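Putative fimbrial subunit (Corynebacterium diphtheriae, PDB 4HSQ) probably forms the repeating shaft subunit of a sortase-assembled adhesive pilus, here represented by two of its domains, the second of which binds calcium. Local coordinates at residues F41-L47 / N81-L87; Y145-V151 / F200-H206; L163-E169 / K190-D196. All blocks are in the same frame, centred on the assembly; numbering follows the deposited sequence.

Contact 1. Residues F41-L47 / N81-L87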
loop_
_atom_site.group_PDB
_atom_site.type_symbol
_atom_site.label_atom_id
_atom_site.label_comp_id
_atom_site.label_asym_id
_atom_site.label_seq_id
_atom_site.Cartn_x
_atom_site.Cartn_y
_atom_site.Cartn_z
ATOM N N PHE A 41 -17.622 0.154 -23.472
ATOM C CA PHE A 41 -17.171 0.866 -22.283
ATOM C C PHE A 41 -16.184 -0.017 -21.555
ATOM O O PHE A 41 -16.502 -1.172 -21.279
ATOM C CB PHE A 41 -18.343 1.229 -21.345
ATOM C CG PHE A 41 -17.961 2.227 -20.279
ATOM C CD1 PHE A 41 -17.273 1.825 -19.139
ATOM C CD2 PHE A 41 -18.254 3.574 -20.430
ATOM C CE1 PHE A 41 -16.880 2.754 -18.175
ATOM C CE2 PHE A 41 -17.860 4.506 -19.464
ATOM C CZ PHE A 41 -17.179 4.086 -18.341
ATOM N N ARG A 42 -14.999 0.505 -21.241
ATOM C CA ARG A 42 -14.027 -0.259 -20.461
ATOM C C ARG A 42 -13.162 0.656 -19.584
ATOM O O ARG A 42 -13.050 1.854 -19.835
ATOM C CB ARG A 42 -13.141 -1.153 -21.356
ATOM C CG ARG A 42 -12.079 -0.411 -22.199
ATOM C CD ARG A 42 -11.424 -1.372 -23.175
ATOM N NE ARG A 42 -10.272 -0.763 -23.851
ATOM C CZ ARG A 42 -10.316 -0.199 -25.054
ATOM N NH1 ARG A 42 -11.461 -0.133 -25.724
ATOM N NH2 ARG A 42 -9.218 0.314 -25.593
ATOM N N PHE A 43 -12.597 0.073 -18.524
ATOM C CA PHE A 43 -11.620 0.719 -17.666
ATOM C C PHE A 43 -10.314 0.077 -17.940
ATOM O O PHE A 43 -10.260 -1.145 -18.034
ATOM C CB PHE A 43 -11.960 0.537 -16.162
ATOM C CG PHE A 43 -13.356 0.874 -15.722
ATOM C CD1 PHE A 43 -13.617 2.049 -15.026
ATOM C CD2 PHE A 43 -14.403 -0.033 -15.909
ATOM C CE1 PHE A 43 -14.908 2.337 -14.558
ATOM C CE2 PHE A 43 -15.692 0.250 -15.430
ATOM C CZ PHE A 43 -15.929 1.427 -14.743
ATOM N N GLU A 44 -9.234 0.868 -17.987
ATOM C CA GLU A 44 -7.889 0.340 -18.158
ATOM C C GLU A 44 -7.018 0.924 -17.092
ATOM O O GLU A 44 -7.188 2.088 -16.755
ATOM C CB GLU A 44 -7.330 0.642 -19.561
ATOM C CG GLU A 44 -7.938 -0.282 -20.596
ATOM C CD GLU A 44 -7.266 -0.300 -21.952
ATOM O OE1 GLU A 44 -6.207 0.347 -22.104
ATOM O OE2 GLU A 44 -7.808 -0.958 -22.867
ATOM N N ASP A 45 -6.121 0.117 -16.520
ATOM C CA ASP A 45 -5.240 0.608 -15.469
ATOM C C ASP A 45 -3.931 -0.155 -15.492
ATOM O O ASP A 45 -3.904 -1.372 -15.239
ATOM C CB ASP A 45 -5.930 0.487 -14.089
ATOM C CG ASP A 45 -5.225 1.245 -12.970
ATOM O OD1 ASP A 45 -3.984 1.222 -12.933
ATOM O OD2 ASP A 45 -5.922 1.712 -12.038
ATOM N N GLU A 46 -2.842 0.573 -15.805
ATOM C CA GLU A 46 -1.471 0.046 -15.841
ATOM C C GLU A 46 -0.973 0.003 -14.434
ATOM O O GLU A 46 -0.628 1.031 -13.839
ATOM C CB GLU A 46 -0.551 0.923 -16.709
ATOM C CG GLU A 46 -0.897 0.899 -18.191
ATOM C CD GLU A 46 0.012 1.789 -19.015
ATOM O OE1 GLU A 46 1.206 1.443 -19.164
ATOM O OE2 GLU A 46 -0.457 2.857 -19.471
ATOM N N LEU A 47 -1.019 -1.169 -13.855
ATOM C CA LEU A 47 -0.624 -1.275 -12.468
ATOM C C LEU A 47 0.861 -1.299 -12.332
ATOM O O LEU A 47 1.551 -1.984 -13.097
ATOM C CB LEU A 47 -1.214 -2.546 -11.845
ATOM C CG LEU A 47 -2.742 -2.633 -11.852
ATOM C CD1 LEU A 47 -3.181 -3.985 -11.328
ATOM C CD2 LEU A 47 -3.366 -1.490 -11.021
ATOM N N ASN A 81 0.977 -6.372 -16.352
ATOM C CA ASN A 81 0.330 -5.812 -15.155
ATOM C C ASN A 81 -0.716 -4.753 -15.508
ATOM O O ASN A 81 -1.149 -3.994 -14.636
ATOM C CB ASN A 81 1.333 -5.278 -14.102
ATOM C CG ASN A 81 1.000 -5.862 -12.758
ATOM O OD1 ASN A 81 0.410 -6.945 -12.678
ATOM N ND2 ASN A 81 1.316 -5.161 -11.678
ATOM N N LYS A 82 -1.179 -4.747 -16.755
ATOM C CA LYS A 82 -2.264 -3.840 -17.108
ATOM C C LYS A 82 -3.592 -4.547 -16.812
ATOM O O LYS A 82 -3.807 -5.674 -17.261
ATOM C CB LYS A 82 -2.186 -3.384 -18.584
ATOM C CG LYS A 82 -3.230 -2.307 -18.906
ATOM C CD LYS A 82 -3.054 -1.703 -20.288
ATOM C CE LYS A 82 -3.919 -2.348 -21.337
ATOM N NZ LYS A 82 -3.958 -1.526 -22.574
ATOM N N LEU A 83 -4.461 -3.896 -16.032
ATOM C CA LEU A 83 -5.810 -4.385 -15.735
ATOM C C LEU A 83 -6.791 -3.805 -16.754
ATOM O O LEU A 83 -6.764 -2.603 -17.017
ATOM C CB LEU A 83 -6.257 -3.968 -14.305
ATOM C CG LEU A 83 -7.719 -4.303 -13.921
ATOM C CD1 LEU A 83 -7.914 -5.809 -13.834
ATOM C CD2 LEU A 83 -8.099 -3.637 -12.571
ATOM N N VAL A 84 -7.655 -4.649 -17.326
ATOM C CA VAL A 84 -8.689 -4.181 -18.258
ATOM C C VAL A 84 -10.015 -4.779 -17.802
ATOM O O VAL A 84 -10.138 -6.000 -17.742
ATOM C CB VAL A 84 -8.387 -4.537 -19.750
ATOM C CG1 VAL A 84 -9.453 -3.945 -20.668
ATOM C CG2 VAL A 84 -7.002 -4.051 -20.176
ATOM N N VAL A 85 -10.989 -3.926 -17.487
ATOM C CA VAL A 85 -12.341 -4.340 -17.086
ATOM C C VAL A 85 -13.259 -3.848 -18.181
ATOM O O VAL A 85 -13.399 -2.641 -18.344
ATOM C CB VAL A 85 -12.740 -3.811 -15.681
ATOM C CG1 VAL A 85 -14.155 -4.263 -15.329
ATOM C CG2 VAL A 85 -11.730 -4.272 -14.626
ATOM N N THR A 86 -13.820 -4.772 -18.972
ATOM C CA THR A 86 -14.624 -4.441 -20.160
ATOM C C THR A 86 -16.065 -4.811 -19.956
ATOM O O THR A 86 -16.346 -5.956 -19.632
ATOM C CB THR A 86 -14.060 -5.193 -21.372
ATOM O OG1 THR A 86 -12.655 -4.962 -21.472
ATOM C CG2 THR A 86 -14.737 -4.797 -22.687
ATOM N N LEU A 87 -16.989 -3.881 -20.196
ATOM C CA LEU A 87 -18.398 -4.241 -20.075
ATOM C C LEU A 87 -18.760 -5.151 -21.220
ATOM O O LEU A 87 -18.278 -4.959 -22.347
ATOM C CB LEU A 87 -19.343 -3.027 -20.036
ATOM C CG LEU A 87 -19.090 -1.961 -18.968
ATOM C CD1 LEU A 87 -20.273 -1.023 -18.902
ATOM C CD2 LEU A 87 -18.851 -2.580 -17.580
HETATM O O HOH W 1 -17.439 -2.807 -23.941
#
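F43 and V85 form the apolar centre, F43 CD2 coming within 4.1 Å of V85 CB. The F43 ring also takes F41 CE1 over one face, offset toward the rim. Next to them, F41 and L87 lie side by side, with F41 CB 3.8 Å from L87 CD1, and a water joins F41 N to L87 O. M101 and L103 of strand 100-109 cover F41 and F43. D45 points to the same face as F43, and its OD2 is hydrogen-bonded to K8. F43 N bonds to V85 O at 2.8 Å. The other face, with R42, E44, E46, K82 and T86, is mostly polar, V84 being the exception: V84 CG2 lies 3.9 Å from E44 CG. K82 bends at its third torsion (chi3 96°) and brings NZ to 3.0 Å from E44 OE1, well above the carboxylate plane. E44 OE2 accepts R42 NE at 2.7 Å, a nearly straight bond in the guanidinium plane. One carboxylate thus bridges two positive charges, which probably favours its ionised form. This is an antiparallel strand pair, buried on one face and salt-bridged on the other, within the Sgo0707 N2-type adhesin domain.

Contact 2. Residues Y145-V151 / F200-H206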
loop_
_atom_site.group_PDB
_atom_site.type_symbol
_atom_site.label_atom_id
_atom_site.label_comp_id
_atom_site.label_asym_id
_atom_site.label_seq_id
_atom_site.Cartn_x
_atom_site.Cartn_y
_atom_site.Cartn_z
ATOM N N TYR A 145 2.514 5.386 -0.348
ATOM C CA TYR A 145 3.910 5.315 0.079
ATOM C C TYR A 145 4.158 4.247 1.120
ATOM O O TYR A 145 3.444 4.170 2.125
ATOM C CB TYR A 145 4.362 6.646 0.692
ATOM C CG TYR A 145 4.336 7.839 -0.226
ATOM C CD1 TYR A 145 5.487 8.253 -0.900
ATOM C CD2 TYR A 145 3.168 8.569 -0.419
ATOM C CE1 TYR A 145 5.484 9.410 -1.696
ATOM C CE2 TYR A 145 3.159 9.734 -1.198
ATOM C CZ TYR A 145 4.315 10.134 -1.848
ATOM O OH TYR A 145 4.288 11.257 -2.636
ATOM N N HIS A 146 5.214 3.473 0.909
ATOM C CA HIS A 146 5.672 2.446 1.849
ATOM C C HIS A 146 7.148 2.559 1.978
ATOM O O HIS A 146 7.801 2.886 0.998
ATOM C CB HIS A 146 5.295 1.018 1.401
ATOM C CG HIS A 146 3.828 0.696 1.517
ATOM N ND1 HIS A 146 2.928 1.088 0.546
ATOM C CD2 HIS A 146 3.162 0.001 2.477
ATOM C CE1 HIS A 146 1.749 0.637 0.943
ATOM N NE2 HIS A 146 1.842 -0.022 2.103
ATOM N N GLY A 147 7.688 2.184 3.130
ATOM C CA GLY A 147 9.135 2.215 3.313
ATOM C C GLY A 147 9.611 0.992 4.047
ATOM O O GLY A 147 8.811 0.242 4.617
ATOM N N LYS A 148 10.904 0.762 3.997
ATOM C CA LYS A 148 11.494 -0.360 4.741
ATOM C C LYS A 148 11.919 0.089 6.128
ATOM O O LYS A 148 12.354 1.220 6.308
ATOM C CB LYS A 148 12.700 -0.908 3.996
ATOM C CG LYS A 148 12.305 -1.516 2.670
ATOM C CD LYS A 148 13.441 -2.396 2.139
ATOM C CE LYS A 148 13.850 -2.021 0.745
ATOM N NZ LYS A 148 15.090 -2.739 0.350
ATOM N N LEU A 149 11.805 -0.808 7.104
ATOM C CA LEU A 149 12.228 -0.537 8.450
ATOM C C LEU A 149 13.353 -1.510 8.797
ATOM O O LEU A 149 13.109 -2.704 8.932
ATOM C CB LEU A 149 11.068 -0.617 9.466
ATOM C CG LEU A 149 11.495 -0.452 10.945
ATOM C CD1 LEU A 149 12.151 0.930 11.192
ATOM C CD2 LEU A 149 10.327 -0.676 11.876
ATOM N N LYS A 150 14.583 -0.989 8.905
ATOM C CA LYS A 150 15.743 -1.803 9.251
ATOM C C LYS A 150 16.075 -1.566 10.713
ATOM O O LYS A 150 16.220 -0.417 11.145
ATOM C CB LYS A 150 16.935 -1.424 8.343
ATOM C CG LYS A 150 18.227 -2.145 8.662
ATOM C CD LYS A 150 19.352 -1.673 7.735
ATOM C CE LYS A 150 20.634 -2.374 8.127
ATOM N NZ LYS A 150 21.701 -2.217 7.112
ATOM N N VAL A 151 16.219 -2.648 11.472
ATOM C CA VAL A 151 16.575 -2.563 12.875
ATOM C C VAL A 151 18.000 -3.074 13.055
ATOM O O VAL A 151 18.329 -4.121 12.520
ATOM C CB VAL A 151 15.556 -3.328 13.753
ATOM C CG1 VAL A 151 16.023 -3.427 15.203
ATOM C CG2 VAL A 151 14.193 -2.649 13.677
ATOM N N PHE A 200 17.704 -6.886 10.907
ATOM C CA PHE A 200 16.601 -7.458 10.137
ATOM C C PHE A 200 15.972 -6.273 9.449
ATOM O O PHE A 200 16.128 -5.148 9.932
ATOM C CB PHE A 200 15.570 -8.268 10.964
ATOM C CG PHE A 200 14.806 -7.483 11.999
ATOM C CD1 PHE A 200 13.715 -6.700 11.640
ATOM C CD2 PHE A 200 15.157 -7.550 13.340
ATOM C CE1 PHE A 200 13.001 -5.982 12.609
ATOM C CE2 PHE A 200 14.434 -6.848 14.311
ATOM C CZ PHE A 200 13.380 -6.054 13.942
ATOM N N THR A 201 15.268 -6.511 8.346
ATOM C CA THR A 201 14.564 -5.440 7.655
ATOM C C THR A 201 13.123 -5.889 7.430
ATOM O O THR A 201 12.887 -7.000 6.944
ATOM C CB THR A 201 15.279 -5.085 6.325
ATOM O OG1 THR A 201 16.589 -4.607 6.621
ATOM C CG2 THR A 201 14.544 -4.010 5.544
ATOM N N ILE A 202 12.169 -5.032 7.796
ATOM C CA ILE A 202 10.763 -5.269 7.525
ATOM C C ILE A 202 10.474 -4.538 6.221
ATOM O O ILE A 202 10.516 -3.306 6.185
ATOM C CB ILE A 202 9.823 -4.807 8.685
ATOM C CG1 ILE A 202 10.238 -5.394 10.045
ATOM C CG2 ILE A 202 8.334 -5.112 8.341
ATOM C CD1 ILE A 202 9.439 -4.873 11.254
ATOM N N ASP A 203 10.248 -5.296 5.149
ATOM C CA ASP A 203 9.861 -4.778 3.842
ATOM C C ASP A 203 8.349 -5.110 3.662
ATOM O O ASP A 203 7.992 -6.238 3.296
ATOM C CB ASP A 203 10.752 -5.385 2.735
ATOM C CG ASP A 203 10.482 -4.843 1.333
ATOM O OD1 ASP A 203 9.486 -4.117 1.157
ATOM O OD2 ASP A 203 11.284 -5.117 0.430
ATOM N N GLY A 204 7.456 -4.206 4.056
ATOM C CA GLY A 204 7.687 -2.819 4.442
ATOM C C GLY A 204 6.416 -2.288 5.038
ATOM O O GLY A 204 5.411 -3.006 5.101
ATOM N N LEU A 205 6.434 -1.023 5.463
ATOM C CA LEU A 205 5.313 -0.459 6.176
ATOM C C LEU A 205 4.756 0.758 5.496
ATOM O O LEU A 205 5.494 1.501 4.859
ATOM C CB LEU A 205 5.748 -0.075 7.611
ATOM C CG LEU A 205 6.424 -1.167 8.453
ATOM C CD1 LEU A 205 6.947 -0.582 9.777
ATOM C CD2 LEU A 205 5.458 -2.346 8.691
ATOM N N HIS A 206 3.453 0.999 5.694
ATOM C CA HIS A 206 2.789 2.197 5.177
ATOM C C HIS A 206 3.314 3.406 5.938
ATOM O O HIS A 206 3.416 3.374 7.177
ATOM C CB HIS A 206 1.282 2.061 5.399
ATOM C CG HIS A 206 0.436 2.985 4.588
ATOM N ND1 HIS A 206 0.518 4.365 4.728
ATOM C CD2 HIS A 206 -0.553 2.693 3.718
ATOM C CE1 HIS A 206 -0.423 4.865 3.937
ATOM N NE2 HIS A 206 -1.103 3.902 3.321
#
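G147 O accepts the N-H of L205 at 2.8 Å, the bond lying nearly in line with the carbonyl. G147 N returns a bond to L205 O. L149 and I202 form another two-way pair, with L149 O 2.8 Å from I202 N. Between these pairs K148 faces two residues, D203 and G204, and the cis peptide before G204 lies in that extra-residue step. V151 and F200 close the far end.

On the face of L149, V151, F200 and L205, V151 lies alongside F200. V151 CB sits over the F200 ring, 3.8 Å from the centroid and 24° off the normal, a CH-pi contact. The F200 side chain starts between its backbone N and carbonyl carbon (chi1 63°), which lays the ring beneath V151. L149 CD2 meets L205 CD1 at 4.0 Å, and L225 of strand 222-229 touches both L149 and V151.

The other face carries H146 and H206. The edge of H206 is turned toward the face of H146, with the planes at 63° and the centroids 5.1 Å apart. Each NE2 is hydrogen-bonded to the preceding domain, H146 to Q15 O and H206 to D12 OD1. K148 NZ stops 4.5 Å from D203 OD2, beyond a salt bridge, while D203 OD1 accepts V112 N. K150 leads away: its side chain passes about 4 Å from that of T264, a calcium-binding residue, and its NZ bonds to E258 O.

The polar side chains therefore bond largely outside the pair: backbone bonds and apolar packing hold it, while its histidines and D203 tie it to the neighbouring domain.

Contact 3. Residues L163-E169 / K190-D196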
loop_
_atom_site.group_PDB
_atom_site.type_symbol
_atom_site.label_atom_id
_atom_site.label_comp_id
_atom_site.label_asym_id
_atom_site.label_seq_id
_atom_site.Cartn_x
_atom_site.Cartn_y
_atom_site.Cartn_z
ATOM N N LEU A 163 24.504 -7.297 17.442
ATOM C CA LEU A 163 24.015 -8.480 18.153
ATOM C C LEU A 163 22.957 -9.263 17.419
ATOM O O LEU A 163 21.912 -8.742 17.058
ATOM C CB LEU A 163 23.470 -8.049 19.529
ATOM C CG LEU A 163 24.388 -7.128 20.374
ATOM C CD1 LEU A 163 23.657 -6.620 21.605
ATOM C CD2 LEU A 163 25.665 -7.864 20.802
ATOM N N LYS A 164 23.239 -10.542 17.228
ATOM C CA LYS A 164 22.337 -11.520 16.624
ATOM C C LYS A 164 21.420 -12.059 17.715
ATOM O O LYS A 164 21.808 -12.099 18.895
ATOM C CB LYS A 164 23.182 -12.660 16.001
ATOM C CG LYS A 164 22.390 -13.824 15.409
ATOM C CD LYS A 164 23.299 -15.025 15.152
ATOM C CE LYS A 164 22.615 -16.151 14.414
ATOM N NZ LYS A 164 23.540 -17.300 14.195
ATOM N N GLY A 165 20.222 -12.483 17.318
ATOM C CA GLY A 165 19.300 -13.153 18.225
ATOM C C GLY A 165 18.304 -12.306 18.976
ATOM O O GLY A 165 17.543 -12.848 19.780
ATOM N N ALA A 166 18.287 -10.983 18.757
ATOM C CA ALA A 166 17.289 -10.160 19.455
ATOM C C ALA A 166 15.974 -10.325 18.730
ATOM O O ALA A 166 15.962 -10.287 17.491
ATOM C CB ALA A 166 17.717 -8.692 19.493
ATOM N N GLU A 167 14.867 -10.493 19.479
ATOM C CA GLU A 167 13.557 -10.695 18.871
ATOM C C GLU A 167 12.639 -9.520 19.119
ATOM O O GLU A 167 12.594 -8.975 20.224
ATOM C CB GLU A 167 12.906 -11.998 19.347
ATOM C CG GLU A 167 13.623 -13.228 18.809
ATOM C CD GLU A 167 13.175 -14.571 19.358
ATOM O OE1 GLU A 167 12.186 -14.626 20.125
ATOM O OE2 GLU A 167 13.826 -15.579 19.010
ATOM N N PHE A 168 11.903 -9.138 18.066
ATOM C CA PHE A 168 11.019 -7.989 18.106
ATOM C C PHE A 168 9.647 -8.260 17.522
ATOM O O PHE A 168 9.516 -8.977 16.526
ATOM C CB PHE A 168 11.641 -6.831 17.298
ATOM C CG PHE A 168 12.836 -6.160 17.947
ATOM C CD1 PHE A 168 12.683 -4.983 18.676
ATOM C CD2 PHE A 168 14.113 -6.688 17.803
ATOM C CE1 PHE A 168 13.801 -4.340 19.241
ATOM C CE2 PHE A 168 15.222 -6.061 18.385
ATOM C CZ PHE A 168 15.060 -4.892 19.096
ATOM N N GLU A 169 8.656 -7.549 18.072
ATOM C CA GLU A 169 7.312 -7.452 17.514
ATOM C C GLU A 169 7.097 -6.007 17.045
ATOM O O GLU A 169 7.798 -5.104 17.504
ATOM C CB GLU A 169 6.256 -7.819 18.559
ATOM C CG GLU A 169 6.233 -9.296 18.884
ATOM C CD GLU A 169 5.239 -9.592 19.980
ATOM O OE1 GLU A 169 5.018 -8.709 20.845
ATOM O OE2 GLU A 169 4.689 -10.716 19.981
ATOM N N LYS A 190 5.198 -12.050 12.072
ATOM C CA LYS A 190 4.756 -11.188 13.184
ATOM C C LYS A 190 5.810 -11.105 14.289
ATOM O O LYS A 190 5.571 -10.551 15.371
ATOM C CB LYS A 190 3.379 -11.602 13.725
ATOM C CG LYS A 190 3.304 -12.942 14.434
ATOM C CD LYS A 190 1.913 -13.063 15.053
ATOM C CE LYS A 190 1.720 -14.328 15.844
ATOM N NZ LYS A 190 0.288 -14.526 16.198
ATOM N N LYS A 191 6.997 -11.622 13.990
ATOM C CA LYS A 191 8.143 -11.546 14.890
ATOM C C LYS A 191 9.378 -11.625 14.034
ATOM O O LYS A 191 9.436 -12.469 13.135
ATOM C CB LYS A 191 8.123 -12.649 15.963
ATOM C CG LYS A 191 9.215 -12.458 17.021
ATOM C CD LYS A 191 8.991 -13.398 18.193
ATOM C CE LYS A 191 7.940 -12.885 19.143
ATOM N NZ LYS A 191 7.865 -13.722 20.377
ATOM N N TRP A 192 10.357 -10.742 14.303
ATOM C CA TRP A 192 11.613 -10.655 13.546
ATOM C C TRP A 192 12.805 -10.847 14.469
ATOM O O TRP A 192 12.727 -10.494 15.641
ATOM C CB TRP A 192 11.732 -9.302 12.831
ATOM C CG TRP A 192 10.677 -9.083 11.791
ATOM C CD1 TRP A 192 10.790 -9.302 10.451
ATOM C CD2 TRP A 192 9.322 -8.658 12.021
ATOM N NE1 TRP A 192 9.590 -9.049 9.829
ATOM C CE2 TRP A 192 8.673 -8.640 10.769
ATOM C CE3 TRP A 192 8.608 -8.251 13.165
ATOM C CZ2 TRP A 192 7.343 -8.213 10.616
ATOM C CZ3 TRP A 192 7.276 -7.853 13.020
ATOM C CH2 TRP A 192 6.648 -7.878 11.764
ATOM N N THR A 193 13.883 -11.456 13.945
ATOM C CA THR A 193 15.097 -11.725 14.733
ATOM C C THR A 193 16.299 -11.081 14.062
ATOM O O THR A 193 16.409 -11.149 12.848
ATOM C CB THR A 193 15.302 -13.245 14.923
ATOM O OG1 THR A 193 14.097 -13.783 15.466
ATOM C CG2 THR A 193 16.439 -13.567 15.909
ATOM N N THR A 194 17.205 -10.462 14.842
ATOM C CA THR A 194 18.400 -9.884 14.237
ATOM C C THR A 194 19.330 -11.048 13.793
ATOM O O THR A 194 19.431 -12.064 14.494
ATOM C CB THR A 194 19.081 -8.879 15.160
ATOM O OG1 THR A 194 19.481 -9.526 16.376
ATOM C CG2 THR A 194 18.181 -7.658 15.453
ATOM N N GLY A 195 19.882 -10.918 12.595
ATOM C CA GLY A 195 20.777 -11.916 12.008
ATOM C C GLY A 195 22.221 -11.728 12.433
ATOM O O GLY A 195 22.489 -11.027 13.414
ATOM N N ASP A 196 23.174 -12.324 11.675
ATOM C CA ASP A 196 24.611 -12.286 12.009
ATOM C C ASP A 196 25.194 -10.863 12.015
ATOM O O ASP A 196 26.118 -10.592 12.786
ATOM C CB ASP A 196 25.424 -13.186 11.053
ATOM C CG ASP A 196 25.062 -14.670 11.125
ATOM O OD1 ASP A 196 25.064 -15.232 12.245
ATOM O OD2 ASP A 196 24.831 -15.278 10.057
HETATM O O HOH W 2 10.335 -13.323 21.538
HETATM O O HOH W 3 4.602 -11.937 17.463
HETATM O O HOH W 4 5.716 -12.687 21.689
#
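The two segments run antiparallel, with a two-way backbone bond between F168 and W192 and a further bond from T194 N to A166 O. Toward L163, the side-chain oxygen T194 OG1 makes two more bonds. It donates to L163 O at 2.6 Å, in the carbonyl plane and on a lone pair, and it accepts A166 N at 3.0 Å. The first torsion of T194 (chi1 60°) sets OG1 between its own backbone N and carbonyl carbon, facing the turn at L163-A166. G165 N makes an almost straight bond to T194 O. K164 runs extended beside D196, and K164 NZ makes a weak salt bridge to D196 OD1 at 3.2 Å. E167 CG lies 3.4 Å from T193 OG1. K191 lies between E167 and E169 without a direct salt bridge. K191 NZ stays 4.4 Å from E167 OE1, and one water joins these two atoms. A second water links NZ to E169 OE2, while Y171 OH is the partner of E169 OE1. Strand 192-193 is an edge strand of a four-stranded antiparallel sheet, 241-244 being the other edge. Strand 167-173 separates it from 222-229, and F168 packs on I269 of strand 264-271 and K153 of 142-155.

Contact 1 belongs to the adhesin-like domain and lies on the opposite side of the chain's centre from the other two, which share the prealbumin-like domain. Contacts 1 and 2 reach one computed sheet, yet their nearest atoms are about 13 Å apart. Contact 2 is the buried one; contacts 1 and 3 each keep a solvent-facing polar side. Charge is paired directly in contact 1, and through waters around K191, with one weak direct salt bridge, in contact 3. In contact 2 the polar side-chain ends bond mainly to outside, largely backbone, partners. Contacts 2 and 3 touch: F200 CE2 meets F168 CD2 at 3.5 Å, and I202 packs against W192. Their strands thus share one apolar core.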